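Local coordinates for protein uncharacterized HTH-type transcriptional regulator HI_0893 (Haemophilus influenzae, PDB 3QKX) that probably binds cis-regulatory DNA through a helix-turn-helix domain as a transcription factor of the TetR family, at residues A16-M21 and E57-R62. Numbering follows the deposited sequence.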
loop_
_atom_site.group_PDB
_atom_site.type_symbol
_atom_site.label_atom_id
_atom_site.label_comp_id
_atom_site.label_asym_id
_atom_site.label_seq_id
_atom_site.Cartn_x
_atom_site.Cartn_y
_atom_site.Cartn_z
ATOM N N ALA A 16 20.759 -4.203 -9.221
ATOM C CA ALA A 16 20.800 -5.615 -8.875
ATOM C C ALA A 16 20.149 -5.890 -7.534
ATOM O O ALA A 16 19.616 -6.951 -7.336
ATOM C CB ALA A 16 22.281 -6.127 -8.879
ATOM N N THR A 17 20.230 -4.950 -6.603
ATOM C CA THR A 17 19.568 -5.087 -5.309
ATOM C C THR A 17 18.054 -5.217 -5.491
ATOM O O THR A 17 17.430 -6.100 -4.909
ATOM C CB THR A 17 19.871 -3.900 -4.367
ATOM O OG1 THR A 17 21.231 -3.953 -3.941
ATOM C CG2 THR A 17 18.945 -3.932 -3.130
ATOM N N ASP A 18 17.487 -4.340 -6.310
ATOM C CA ASP A 18 16.088 -4.433 -6.700
ATOM C C ASP A 18 15.705 -5.833 -7.173
ATOM O O ASP A 18 14.770 -6.435 -6.640
ATOM C CB ASP A 18 15.782 -3.437 -7.816
ATOM C CG ASP A 18 15.242 -2.135 -7.305
ATOM O OD1 ASP A 18 14.321 -2.138 -6.456
ATOM O OD2 ASP A 18 15.689 -1.098 -7.817
ATOM N N ARG A 19 16.457 -6.355 -8.140
ATOM C CA ARG A 19 16.145 -7.657 -8.749
ATOM C C ARG A 19 16.154 -8.797 -7.746
ATOM O O ARG A 19 15.210 -9.564 -7.683
ATOM C CB ARG A 19 17.123 -7.977 -9.884
ATOM C CG ARG A 19 16.956 -7.089 -11.106
ATOM C CD ARG A 19 17.828 -7.567 -12.272
ATOM N NE ARG A 19 18.628 -6.451 -12.766
ATOM C CZ ARG A 19 19.947 -6.266 -12.597
ATOM N NH1 ARG A 19 20.741 -7.185 -12.021
ATOM N NH2 ARG A 19 20.494 -5.151 -13.071
ATOM N N LEU A 20 17.220 -8.892 -6.959
ATOM C CA LEU A 20 17.352 -9.962 -5.961
ATOM C C LEU A 20 16.268 -9.797 -4.872
ATOM O O LEU A 20 15.743 -10.790 -4.344
ATOM C CB LEU A 20 18.779 -9.999 -5.367
ATOM C CG LEU A 20 19.351 -11.353 -4.922
HETATM N N MSE A 21 15.865 -8.556 -4.610
HETATM C CA MSE A 21 14.759 -8.298 -3.683
HETATM C C MSE A 21 13.390 -8.709 -4.259
HETATM O O MSE A 21 12.526 -9.164 -3.521
HETATM C CB MSE A 21 14.739 -6.821 -3.280
HETATM C CG MSE A 21 14.025 -6.556 -1.986
HETATM SE SE MSE A 21 13.852 -4.680 -1.662
HETATM C CE MSE A 21 15.703 -4.204 -1.504
ATOM N N GLU A 57 21.009 1.076 3.482
ATOM C CA GLU A 57 20.841 2.507 3.804
ATOM C C GLU A 57 20.942 3.377 2.559
ATOM O O GLU A 57 20.026 4.143 2.261
ATOM C CB GLU A 57 21.880 2.996 4.837
ATOM C CG GLU A 57 21.667 2.493 6.273
ATOM C CD GLU A 57 22.146 3.482 7.344
ATOM O OE1 GLU A 57 21.528 4.562 7.491
ATOM O OE2 GLU A 57 23.122 3.162 8.060
ATOM N N GLN A 58 22.056 3.260 1.843
ATOM C CA GLN A 58 22.286 4.058 0.625
ATOM C C GLN A 58 21.253 3.736 -0.462
ATOM O O GLN A 58 20.817 4.636 -1.190
ATOM C CB GLN A 58 23.714 3.861 0.090
ATOM C CG GLN A 58 24.798 4.537 0.944
ATOM C CD GLN A 58 26.215 4.381 0.360
ATOM O OE1 GLN A 58 26.419 4.471 -0.862
ATOM N NE2 GLN A 58 27.198 4.155 1.238
ATOM N N PHE A 59 20.861 2.463 -0.551
ATOM C CA PHE A 59 19.821 2.026 -1.466
ATOM C C PHE A 59 18.505 2.744 -1.191
ATOM O O PHE A 59 17.861 3.226 -2.120
ATOM C CB PHE A 59 19.631 0.518 -1.341
ATOM C CG PHE A 59 18.517 -0.040 -2.196
ATOM C CD1 PHE A 59 18.700 -0.248 -3.554
ATOM C CD2 PHE A 59 17.309 -0.391 -1.634
ATOM C CE1 PHE A 59 17.693 -0.800 -4.340
ATOM C CE2 PHE A 59 16.291 -0.928 -2.414
ATOM C CZ PHE A 59 16.492 -1.136 -3.772
ATOM N N ALA A 60 18.119 2.805 0.085
ATOM C CA ALA A 60 16.950 3.583 0.518
ATOM C C ALA A 60 17.001 4.996 -0.030
ATOM O O ALA A 60 16.056 5.441 -0.672
ATOM C CB ALA A 60 16.860 3.621 2.038
ATOM N N HIS A 61 18.124 5.680 0.193
ATOM C CA HIS A 61 18.314 7.060 -0.286
ATOM C C HIS A 61 18.169 7.168 -1.791
ATOM O O HIS A 61 17.586 8.120 -2.298
ATOM C CB HIS A 61 19.689 7.607 0.131
ATOM C CG HIS A 61 19.714 8.169 1.515
ATOM N ND1 HIS A 61 19.098 9.357 1.842
ATOM C CD2 HIS A 61 20.283 7.712 2.655
ATOM C CE1 HIS A 61 19.285 9.610 3.127
ATOM N NE2 HIS A 61 20.006 8.629 3.643
ATOM N N ARG A 62 18.712 6.183 -2.492
ATOM C CA ARG A 62 18.611 6.097 -3.943
ATOM C C ARG A 62 17.176 5.880 -4.360
ATOM O O ARG A 62 16.750 6.415 -5.377
ATOM C CB ARG A 62 19.541 4.984 -4.471
ATOM C CG ARG A 62 19.352 4.553 -5.928
ATOM C CD ARG A 62 18.530 3.295 -6.016
ATOM N NE ARG A 62 18.596 2.663 -7.327
ATOM C CZ ARG A 62 17.879 1.601 -7.676
ATOM N NH1 ARG A 62 17.005 1.053 -6.829
ATOM N NH2 ARG A 62 18.019 1.084 -8.888
#
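One face of the F59 ring is covered by the methyl of T17. T17 CG2 stands over the ring centre, 3.6 Å from the centroid and 13° off the normal, a CH-pi contact. At the ring edge, near its plane, sits the carboxylate of D18, with OD1 3.6 Å from F59 CZ. The two planes are steeply inclined. D18 also lies at the edge of the R62 guanidinium. R62 NH1 donates to D18 OD2 in a nearly straight bond of 2.7 Å, part of a salt bridge. D18 OD2 lies in the guanidinium plane, while NH1 comes to it from above the carboxylate plane. A second bond to the same oxygen, from R62 NH2, is weak. The contact joins helix 6-23, the first helix of the TetR-type, probably DNA-binding, domain, to helix 52-72, the fourth, which in this family links it to the C-terminal domain. The segment axes cross at -100° and come no nearer than 11.8 Å, and side chains make the contact. F59 CG is anti to the backbone N. The F59 side chain meets those of T17 and M21 tip to tip. The selenomethionine M21 bends at chi3 (-64°), and its CE lies 3.5 Å from F59 CE2, obliquely to the ring. D18 OD1 is hydrogen-bonded to Y109 OH of helix 100-109, which ties the carboxylate to the C-terminal domain. R62 NH2 has a second acidic partner in E11.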